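Local coordinates for SPT6 (Antonospora locustae, PDB 2XP1), which serves as a transcription elongation factor whose noncanonical tandem SH2 domains enable it to interact with RNA polymerase II, at residues 18-23 with 35-40; 113-118 with 138-143; 131-136 with 148-153. All blocks are in the same frame, centred on the assembly; numbering follows the deposited sequence.

Contact 1: residues 18-23 with 35-40. With SO4 (sulfate ion), chain B.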
loop_
_atom_site.group_PDB
_atom_site.type_symbol
_atom_site.label_atom_id
_atom_site.label_comp_id
_atom_site.label_asym_id
_atom_site.label_seq_id
_atom_site.Cartn_x
_atom_site.Cartn_y
_atom_site.Cartn_z
ATOM N N LYS A 18 24.625 -12.039 -4.691
ATOM C CA LYS A 18 25.954 -11.753 -5.212
ATOM C C LYS A 18 26.763 -11.104 -4.100
ATOM O O LYS A 18 26.267 -10.236 -3.363
ATOM C CB LYS A 18 25.895 -10.820 -6.426
ATOM C CG LYS A 18 25.123 -11.368 -7.656
ATOM C CD LYS A 18 26.037 -11.934 -8.762
ATOM C CE LYS A 18 25.302 -12.231 -10.088
ATOM N NZ LYS A 18 24.160 -13.245 -9.946
ATOM N N ASN A 19 28.006 -11.546 -3.973
ATOM C CA ASN A 19 28.901 -11.021 -2.975
ATOM C C ASN A 19 29.486 -9.723 -3.496
ATOM O O ASN A 19 30.649 -9.677 -3.868
ATOM C CB ASN A 19 30.003 -12.059 -2.659
ATOM C CG ASN A 19 30.972 -11.594 -1.541
ATOM O OD1 ASN A 19 30.567 -10.886 -0.599
ATOM N ND2 ASN A 19 32.263 -11.988 -1.656
ATOM N N PHE A 20 28.670 -8.680 -3.575
ATOM C CA PHE A 20 29.115 -7.369 -4.067
ATOM C C PHE A 20 28.857 -6.307 -3.035
ATOM O O PHE A 20 27.925 -6.416 -2.251
ATOM C CB PHE A 20 28.287 -6.928 -5.280
ATOM C CG PHE A 20 28.489 -7.749 -6.527
ATOM C CD1 PHE A 20 29.664 -8.446 -6.759
ATOM C CD2 PHE A 20 27.506 -7.778 -7.494
ATOM C CE1 PHE A 20 29.828 -9.171 -7.933
ATOM C CE2 PHE A 20 27.669 -8.488 -8.664
ATOM C CZ PHE A 20 28.822 -9.188 -8.885
ATOM N N ASN A 21 29.632 -5.234 -3.089
ATOM C CA ASN A 21 29.327 -4.014 -2.348
ATOM C C ASN A 21 28.477 -3.130 -3.246
ATOM O O ASN A 21 28.084 -3.556 -4.337
ATOM C CB ASN A 21 30.647 -3.300 -1.940
ATOM C CG ASN A 21 31.484 -2.884 -3.135
ATOM O OD1 ASN A 21 30.960 -2.674 -4.239
ATOM N ND2 ASN A 21 32.795 -2.756 -2.925
ATOM N N VAL A 22 28.210 -1.895 -2.821
ATOM C CA VAL A 22 27.481 -0.931 -3.666
ATOM C C VAL A 22 28.116 -0.759 -5.076
ATOM O O VAL A 22 27.460 -1.067 -6.076
ATOM C CB VAL A 22 27.277 0.463 -2.971
ATOM C CG1 VAL A 22 26.738 1.506 -3.978
ATOM C CG2 VAL A 22 26.343 0.351 -1.750
ATOM N N THR A 23 29.378 -0.314 -5.160
ATOM C CA THR A 23 29.996 -0.035 -6.476
ATOM C C THR A 23 30.007 -1.243 -7.408
ATOM O O THR A 23 29.615 -1.133 -8.573
ATOM C CB THR A 23 31.416 0.632 -6.380
ATOM O OG1 THR A 23 31.252 2.037 -6.200
ATOM C CG2 THR A 23 32.223 0.447 -7.663
ATOM N N ASP A 35 18.464 -6.915 -14.426
ATOM C CA ASP A 35 17.754 -5.735 -13.965
ATOM C C ASP A 35 17.908 -5.502 -12.475
ATOM O O ASP A 35 17.653 -4.381 -12.019
ATOM C CB ASP A 35 16.270 -5.897 -14.241
ATOM C CG ASP A 35 15.922 -5.677 -15.692
ATOM O OD1 ASP A 35 16.776 -5.143 -16.454
ATOM O OD2 ASP A 35 14.780 -6.046 -16.054
ATOM N N PHE A 36 18.278 -6.557 -11.719
ATOM C CA PHE A 36 18.412 -6.495 -10.252
ATOM C C PHE A 36 19.276 -7.634 -9.720
ATOM O O PHE A 36 19.539 -8.608 -10.402
ATOM C CB PHE A 36 17.037 -6.588 -9.592
ATOM C CG PHE A 36 16.428 -7.939 -9.706
ATOM C CD1 PHE A 36 16.623 -8.876 -8.709
ATOM C CD2 PHE A 36 15.673 -8.277 -10.821
ATOM C CE1 PHE A 36 16.070 -10.151 -8.802
ATOM C CE2 PHE A 36 15.117 -9.542 -10.939
ATOM C CZ PHE A 36 15.319 -10.490 -9.922
ATOM N N LEU A 37 19.723 -7.513 -8.488
ATOM C CA LEU A 37 20.449 -8.622 -7.849
ATOM C C LEU A 37 20.246 -8.332 -6.409
ATOM O O LEU A 37 19.648 -7.318 -6.080
ATOM C CB LEU A 37 21.952 -8.596 -8.191
ATOM C CG LEU A 37 22.707 -7.269 -8.020
ATOM C CD1 LEU A 37 23.034 -7.041 -6.589
ATOM C CD2 LEU A 37 24.018 -7.225 -8.901
ATOM N N ILE A 38 20.720 -9.213 -5.556
ATOM C CA ILE A 38 20.706 -8.985 -4.129
ATOM C C ILE A 38 22.151 -9.011 -3.733
ATOM O O ILE A 38 22.886 -9.904 -4.156
ATOM C CB ILE A 38 19.961 -10.120 -3.477
ATOM C CG1 ILE A 38 18.483 -10.007 -3.851
ATOM C CG2 ILE A 38 20.229 -10.226 -1.990
ATOM C CD1 ILE A 38 17.761 -11.230 -3.539
ATOM N N ARG A 39 22.582 -8.018 -2.973
ATOM C CA ARG A 39 23.981 -7.927 -2.591
ATOM C C ARG A 39 24.110 -8.092 -1.091
ATOM O O ARG A 39 23.092 -8.159 -0.406
ATOM C CB ARG A 39 24.566 -6.592 -3.013
ATOM C CG ARG A 39 23.935 -5.353 -2.358
ATOM C CD ARG A 39 24.787 -4.103 -2.643
ATOM N NE ARG A 39 24.124 -2.893 -2.155
ATOM C CZ ARG A 39 24.199 -2.444 -0.901
ATOM N NH1 ARG A 39 24.954 -3.089 0.029
ATOM N NH2 ARG A 39 23.536 -1.335 -0.575
ATOM N N LYS A 40 25.352 -8.160 -0.603
ATOM C CA LYS A 40 25.685 -8.244 0.835
ATOM C C LYS A 40 25.381 -6.907 1.525
ATOM O O LYS A 40 25.532 -5.863 0.903
ATOM C CB LYS A 40 27.173 -8.633 0.990
ATOM C CG LYS A 40 27.858 -8.111 2.248
ATOM C CD LYS A 40 29.408 -7.879 2.072
ATOM C CE LYS A 40 29.854 -6.428 2.459
ATOM N NZ LYS A 40 30.333 -6.222 3.888
HETATM S S SO4 B . 24.480 -1.029 3.234
HETATM O O1 SO4 B . 23.689 -0.734 2.045
HETATM O O2 SO4 B . 25.249 -2.247 3.104
HETATM O O3 SO4 B . 23.531 -1.172 4.333
HETATM O O4 SO4 B . 25.417 0.044 3.535
#

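Contact 2: residues 113-118 with 138-143. With SO4 (sulfate ion), chain C.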
loop_
_atom_site.group_PDB
_atom_site.type_symbol
_atom_site.label_atom_id
_atom_site.label_comp_id
_atom_site.label_asym_id
_atom_site.label_seq_id
_atom_site.Cartn_x
_atom_site.Cartn_y
_atom_site.Cartn_z
ATOM N N LYS A 113 14.883 19.778 -23.998
ATOM C CA LYS A 113 14.437 20.299 -25.296
ATOM C C LYS A 113 12.939 20.549 -25.289
ATOM O O LYS A 113 12.474 21.665 -25.570
ATOM C CB LYS A 113 14.803 19.354 -26.457
ATOM C CG LYS A 113 14.245 19.805 -27.836
ATOM C CD LYS A 113 14.666 18.908 -29.021
ATOM C CE LYS A 113 14.239 19.534 -30.361
ATOM N NZ LYS A 113 14.635 18.730 -31.550
ATOM N N LEU A 114 12.199 19.495 -24.946
ATOM C CA LEU A 114 10.750 19.525 -24.981
ATOM C C LEU A 114 10.171 20.602 -24.057
ATOM O O LEU A 114 9.298 21.364 -24.473
ATOM C CB LEU A 114 10.179 18.143 -24.674
ATOM C CG LEU A 114 8.724 17.921 -25.106
ATOM C CD1 LEU A 114 8.572 17.738 -26.631
ATOM C CD2 LEU A 114 8.119 16.742 -24.344
ATOM N N LEU A 115 10.676 20.689 -22.827
ATOM C CA LEU A 115 10.203 21.702 -21.877
ATOM C C LEU A 115 10.409 23.150 -22.383
ATOM O O LEU A 115 9.706 24.063 -21.951
ATOM C CB LEU A 115 10.833 21.510 -20.484
ATOM C CG LEU A 115 10.519 20.343 -19.532
ATOM C CD1 LEU A 115 11.554 20.298 -18.435
ATOM C CD2 LEU A 115 9.150 20.415 -18.883
ATOM N N SER A 116 11.357 23.341 -23.305
ATOM C CA SER A 116 11.715 24.673 -23.814
ATOM C C SER A 116 10.917 25.046 -25.036
ATOM O O SER A 116 10.956 26.208 -25.476
ATOM C CB SER A 116 13.200 24.737 -24.175
ATOM O OG SER A 116 14.012 24.818 -23.018
ATOM N N SER A 117 10.214 24.061 -25.591
ATOM C CA SER A 117 9.436 24.252 -26.821
ATOM C C SER A 117 8.106 24.955 -26.564
ATOM O O SER A 117 7.357 25.224 -27.505
ATOM C CB SER A 117 9.175 22.907 -27.502
ATOM O OG SER A 117 8.209 22.160 -26.781
ATOM N N PHE A 118 7.837 25.228 -25.283
ATOM C CA PHE A 118 6.597 25.855 -24.771
ATOM C C PHE A 118 6.220 27.152 -25.502
ATOM O O PHE A 118 7.018 28.080 -25.547
ATOM C CB PHE A 118 6.742 26.063 -23.240
ATOM C CG PHE A 118 5.649 26.905 -22.602
ATOM C CD1 PHE A 118 4.597 26.301 -21.921
ATOM C CD2 PHE A 118 5.687 28.312 -22.660
ATOM C CE1 PHE A 118 3.588 27.079 -21.314
ATOM C CE2 PHE A 118 4.684 29.093 -22.062
ATOM C CZ PHE A 118 3.637 28.478 -21.383
ATOM N N THR A 138 10.499 11.768 -11.836
ATOM C CA THR A 138 10.219 13.196 -11.895
ATOM C C THR A 138 9.205 13.505 -12.982
ATOM O O THR A 138 9.379 13.124 -14.135
ATOM C CB THR A 138 11.524 13.997 -12.068
ATOM O OG1 THR A 138 12.386 13.687 -10.974
ATOM C CG2 THR A 138 11.302 15.479 -12.069
ATOM N N PHE A 139 8.108 14.145 -12.578
ATOM C CA PHE A 139 7.128 14.728 -13.483
ATOM C C PHE A 139 7.452 16.220 -13.583
ATOM O O PHE A 139 7.288 16.946 -12.601
ATOM C CB PHE A 139 5.704 14.564 -12.920
ATOM C CG PHE A 139 4.669 15.354 -13.659
ATOM C CD1 PHE A 139 4.508 15.196 -15.047
ATOM C CD2 PHE A 139 3.858 16.269 -12.988
ATOM C CE1 PHE A 139 3.548 15.936 -15.749
ATOM C CE2 PHE A 139 2.882 17.018 -13.680
ATOM C CZ PHE A 139 2.735 16.852 -15.059
ATOM N N ALA A 140 7.909 16.645 -14.765
ATOM C CA ALA A 140 8.309 18.024 -15.042
ATOM C C ALA A 140 7.304 18.675 -15.964
ATOM O O ALA A 140 6.899 18.087 -16.960
ATOM C CB ALA A 140 9.687 18.075 -15.701
ATOM N N TYR A 141 6.900 19.892 -15.643
ATOM C CA TYR A 141 5.965 20.562 -16.508
ATOM C C TYR A 141 6.189 22.047 -16.654
ATOM O O TYR A 141 6.666 22.695 -15.735
ATOM C CB TYR A 141 4.531 20.236 -16.131
ATOM C CG TYR A 141 4.072 20.730 -14.798
ATOM C CD1 TYR A 141 3.263 21.866 -14.715
ATOM C CD2 TYR A 141 4.378 20.041 -13.619
ATOM C CE1 TYR A 141 2.800 22.344 -13.493
ATOM C CE2 TYR A 141 3.901 20.501 -12.376
ATOM C CZ TYR A 141 3.106 21.660 -12.333
ATOM O OH TYR A 141 2.612 22.158 -11.142
ATOM N N ASN A 142 5.825 22.571 -17.820
ATOM C CA ASN A 142 5.988 23.976 -18.130
ATOM C C ASN A 142 4.652 24.634 -18.518
ATOM O O ASN A 142 4.040 24.296 -19.556
ATOM C CB ASN A 142 7.059 24.146 -19.213
ATOM C CG ASN A 142 7.640 25.553 -19.259
ATOM O OD1 ASN A 142 7.315 26.406 -18.433
ATOM N ND2 ASN A 142 8.505 25.800 -20.236
ATOM N N ASN A 143 4.210 25.559 -17.653
ATOM C CA ASN A 143 2.971 26.336 -17.812
ATOM C C ASN A 143 3.262 27.849 -17.856
ATOM O O ASN A 143 2.361 28.667 -17.771
ATOM C CB ASN A 143 1.996 26.023 -16.664
ATOM C CG ASN A 143 2.521 26.479 -15.286
ATOM O OD1 ASN A 143 3.655 26.950 -15.151
ATOM N ND2 ASN A 143 1.686 26.337 -14.264
HETATM S S SO4 C . 16.029 15.159 -9.883
HETATM O O1 SO4 C . 16.475 16.556 -9.843
HETATM O O2 SO4 C . 17.197 14.295 -10.109
HETATM O O3 SO4 C . 15.080 14.954 -10.971
HETATM O O4 SO4 C . 15.371 14.832 -8.627
#

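Contact 3: residues 131-136 with 148-153. With SO4 (sulfate ion), chain C.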
loop_
_atom_site.group_PDB
_atom_site.type_symbol
_atom_site.label_atom_id
_atom_site.label_comp_id
_atom_site.label_asym_id
_atom_site.label_seq_id
_atom_site.Cartn_x
_atom_site.Cartn_y
_atom_site.Cartn_z
ATOM N N ARG A 131 17.604 11.370 -10.252
ATOM C CA ARG A 131 18.952 10.984 -9.811
ATOM C C ARG A 131 19.208 11.430 -8.352
ATOM O O ARG A 131 19.985 10.788 -7.623
ATOM C CB ARG A 131 20.015 11.565 -10.757
ATOM C CG ARG A 131 20.230 10.764 -12.046
ATOM C CD ARG A 131 19.036 10.824 -13.040
ATOM N NE ARG A 131 19.334 10.045 -14.244
ATOM C CZ ARG A 131 18.468 9.640 -15.177
ATOM N NH1 ARG A 131 17.160 9.932 -15.145
ATOM N NH2 ARG A 131 18.948 8.917 -16.180
ATOM N N LYS A 132 18.555 12.514 -7.931
ATOM C CA LYS A 132 18.647 12.992 -6.554
ATOM C C LYS A 132 17.952 12.022 -5.619
ATOM O O LYS A 132 18.405 11.822 -4.484
ATOM C CB LYS A 132 18.057 14.402 -6.414
ATOM C CG LYS A 132 18.603 15.407 -7.407
ATOM C CD LYS A 132 18.417 16.862 -6.921
ATOM C CE LYS A 132 18.891 17.892 -7.970
ATOM N NZ LYS A 132 19.221 19.251 -7.424
ATOM N N TYR A 133 16.871 11.399 -6.095
ATOM C CA TYR A 133 16.149 10.407 -5.296
ATOM C C TYR A 133 15.868 9.118 -6.061
ATOM O O TYR A 133 14.764 8.895 -6.573
ATOM C CB TYR A 133 14.901 11.001 -4.587
ATOM C CG TYR A 133 15.224 12.285 -3.812
ATOM C CD1 TYR A 133 15.120 13.522 -4.426
ATOM C CD2 TYR A 133 15.676 12.248 -2.489
ATOM C CE1 TYR A 133 15.442 14.706 -3.749
ATOM C CE2 TYR A 133 16.005 13.444 -1.792
ATOM C CZ TYR A 133 15.876 14.663 -2.440
ATOM O OH TYR A 133 16.173 15.852 -1.809
ATOM N N PRO A 134 16.888 8.254 -6.152
ATOM C CA PRO A 134 16.740 7.056 -6.951
ATOM C C PRO A 134 15.526 6.333 -6.459
ATOM O O PRO A 134 15.405 6.094 -5.251
ATOM C CB PRO A 134 17.991 6.247 -6.585
ATOM C CG PRO A 134 18.992 7.282 -6.231
ATOM C CD PRO A 134 18.231 8.364 -5.552
ATOM N N GLY A 135 14.655 5.947 -7.378
ATOM C CA GLY A 135 13.387 5.328 -7.012
ATOM C C GLY A 135 12.226 6.264 -7.304
ATOM O O GLY A 135 11.092 5.809 -7.407
ATOM N N LYS A 136 12.483 7.566 -7.408
ATOM C CA LYS A 136 11.434 8.508 -7.829
ATOM C C LYS A 136 11.416 8.801 -9.345
ATOM O O LYS A 136 12.449 9.058 -9.982
ATOM C CB LYS A 136 11.571 9.848 -7.096
ATOM C CG LYS A 136 11.517 9.766 -5.554
ATOM C CD LYS A 136 10.144 9.295 -5.079
ATOM C CE LYS A 136 10.192 8.648 -3.689
ATOM N NZ LYS A 136 8.782 8.383 -3.184
ATOM N N GLU A 148 8.354 20.799 -10.893
ATOM C CA GLU A 148 8.712 19.377 -10.850
ATOM C C GLU A 148 8.028 18.708 -9.693
ATOM O O GLU A 148 7.848 19.333 -8.666
ATOM C CB GLU A 148 10.198 19.188 -10.624
ATOM C CG GLU A 148 11.071 19.418 -11.801
ATOM C CD GLU A 148 12.520 19.509 -11.374
ATOM O OE1 GLU A 148 12.820 19.322 -10.174
ATOM O OE2 GLU A 148 13.367 19.779 -12.237
ATOM N N GLU A 149 7.656 17.440 -9.856
ATOM C CA GLU A 149 7.000 16.705 -8.800
ATOM C C GLU A 149 7.505 15.297 -8.796
ATOM O O GLU A 149 7.833 14.751 -9.848
ATOM C CB GLU A 149 5.492 16.671 -8.994
ATOM C CG GLU A 149 4.745 18.011 -9.003
ATOM C CD GLU A 149 3.222 17.807 -8.981
ATOM O OE1 GLU A 149 2.612 17.800 -10.066
ATOM O OE2 GLU A 149 2.643 17.630 -7.880
ATOM N N TYR A 150 7.526 14.679 -7.622
ATOM C CA TYR A 150 8.054 13.354 -7.530
ATOM C C TYR A 150 6.959 12.321 -7.472
ATOM O O TYR A 150 6.019 12.449 -6.680
ATOM C CB TYR A 150 8.956 13.222 -6.302
ATOM C CG TYR A 150 10.314 13.922 -6.406
ATOM C CD1 TYR A 150 10.997 14.013 -7.619
ATOM C CD2 TYR A 150 10.910 14.488 -5.278
ATOM C CE1 TYR A 150 12.230 14.652 -7.719
ATOM C CE2 TYR A 150 12.153 15.112 -5.361
ATOM C CZ TYR A 150 12.808 15.199 -6.583
ATOM O OH TYR A 150 14.047 15.826 -6.664
ATOM N N ILE A 151 7.099 11.276 -8.275
ATOM C CA ILE A 151 6.193 10.173 -8.196
ATOM C C ILE A 151 6.956 8.962 -7.700
ATOM O O ILE A 151 8.043 8.682 -8.183
ATOM C CB ILE A 151 5.578 9.902 -9.589
ATOM C CG1 ILE A 151 4.761 11.118 -10.037
ATOM C CG2 ILE A 151 4.734 8.654 -9.601
ATOM C CD1 ILE A 151 4.474 11.144 -11.569
ATOM N N GLY A 152 6.390 8.217 -6.759
ATOM C CA GLY A 152 7.050 6.994 -6.265
ATOM C C GLY A 152 6.923 5.865 -7.265
ATOM O O GLY A 152 5.907 5.730 -7.935
ATOM N N VAL A 153 7.947 5.040 -7.384
ATOM C CA VAL A 153 7.844 3.891 -8.274
ATOM C C VAL A 153 7.973 2.563 -7.509
ATOM O O VAL A 153 9.093 2.161 -7.142
ATOM C CB VAL A 153 8.904 3.908 -9.418
ATOM C CG1 VAL A 153 8.678 2.781 -10.330
ATOM C CG2 VAL A 153 8.872 5.227 -10.209
HETATM S S SO4 C . 16.029 15.159 -9.883
HETATM O O1 SO4 C . 16.475 16.556 -9.843
HETATM O O2 SO4 C . 17.197 14.295 -10.109
HETATM O O3 SO4 C . 15.080 14.954 -10.971
HETATM O O4 SO4 C . 15.371 14.832 -8.627
#

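Contact 1: residues 18-23 with 35-40
Lys18 meets strand 36-40 through its backbone: Lys18 N donates to Ile38 O at 2.8 Å in an almost straight bond, and Lys18 O receives a CA-H...O contact from Arg39 CA at 3.3 Å. Beside it the apolar part packs tightly. Phe20 turns a ring edge to Leu37, whose CD2 lies in the ring plane, 3.8 Å from Phe20 CD2; the side chains cross at about a right angle, and Tyr28 of helix 22-31 touches both. Residues 36-40 read Phe-Leu-Ile-Arg-Lys, the counterpart of the FLVR motif of SH2 domains, and Arg39 is its arginine, in the beta-alpha-beta unit 17-18, 22-31, 36-40. Arg39 CB lies 3.4 Å from Phe20 O; with CG between the backbone N and the carbonyl carbon (chi1 63°), the chain runs extended from CG to NE past Asn21 O. Val22 CG2 lies over one guanidinium face, toward its rim, 3.5 Å from Arg39 NH2. At the edge, sulfate O1 accepts from Arg39 NH2 at 2.7 Å and O2 from Arg39 NH1 at 3.2 Å, both nearly straight; NH2 also hydrogen-bonds His60 ND1. An alanine here would probably leave the sulfate to Tyr46 and Ser42, His60 ND1 without this donor and Val22 CG2 without the flat group beneath it. On the solvent side the contact is loose: Asn19 and Lys40 lie side by side, Asn19 OD1 4.2 Å from Lys40 CD.

Contact 2: residues 113-118 with 138-143
Leu115, in the last turn of helix 112-116, and Asn142, at the end of strand 136-142, bring the two backbones together, their CA atoms 6.1 Å apart. The helix ends here, and the chain after it turns so that Phe118 reaches the strand as well. This is the SH2 plan, a central antiparallel sheet with a helix on each face, and it appears here in the C-terminal of the two domains. Thr138, Ala140 and Asn142 alternate with Phe139 and Tyr141, which face the other way; Phe139 meets Phe170 of helix 167-175 there. Ala140 suits its place because a lone methyl lets the helix come close: both methyls of Leu115, CD1 and CD2, rest against it, each 4.0 Å from Ala140 CB. Leu115 CD2 also rests on the strand backbone, 3.8 Å from Ala140 O.

Asn142 supplies the polar link. Its CG is anti to the backbone N (chi1 -160°), and its amide donates from ND2 to Leu115 O at 2.7 Å, with the acceptor close to the amide plane. An asparagine fits well: Leu115 O belongs to the closing turn of the helix, and a buried amide on a short stem can satisfy it. Asn142 OD1 lies over one face of the Phe118 ring and accepts a weak hydrogen bond from Gly144 N. Ring and amide planes are only 27° apart, although the two side chains cross at about a right angle. Nearer the start of the strand, away from the helix, Thr138 OG1 donates to sulfate O3 at 3.0 Å. Where Phe118 meets the strand end, its CD1 comes to 3.2 Å from Asn142 O and its CE1 to 3.6 Å from Asn143 C.

Contact 3: residues 131-136 with 148-153
Tyr150 and Lys136 approach across two antiparallel strands, and the tyrosine can be followed outward from the sheet. Its CB lies 4.3 Å from Lys136 CB, and CD1 stays near the same methylene. Farther out the two ring sides part company: Tyr150 CE2 packs on Tyr133 CD1 at 3.5 Å, whereas Tyr150 CE1 lies 3.3 Å from sulfate O4. The tyrosine rings meet obliquely, with planes at 64°. Tyr150 CZ is likewise 3.3 Å from sulfate O4. At the tip, Tyr150 OH sits at the edge of the Tyr133 ring, in its plane, and donates to sulfate O4 at 2.6 Å. The backbone N atoms of Arg131 and Lys132 both donate hydrogen bonds to sulfate O2.

Lys136 and Gly152 form a non-hydrogen-bonded antiparallel pair. Gly135, in the type II turn Tyr133 to Lys136, has phi 110°, which a glycine adopts easily, and its O accepts from Val153 N at 3.2 Å. Ser130 and Thr138 also hydrogen-bond the sulfate, so loop and strands hold it together. Probably from the crystallisation liquor, it sits by the loop between strands 124-129 and 136-142, the BC loop of SH2 nomenclature, consistent with the site where SH2 domains bind phosphate.

How the contacts relate
Contacts 2 and 3 share one sheet, and both contacts reach the same sulfate. Strands 136-142 and 146-153 are neighbours, Phe139 N lying 2.8 Å from Glu149 O; the segments of contacts 2 and 3 alternate along the chain, and the centres of the two contacts are about 16 Å apart. Contact 1 lies in the other SH2 domain and touches neither: its nearest atoms are about 10 Å from contact 3 and about 18 Å from contact 2, and its centre is about 22 Å and 35 Å from theirs. It holds a second sulfate. Each domain binds a sulfate in the crystal, which may mark places for phosphate groups.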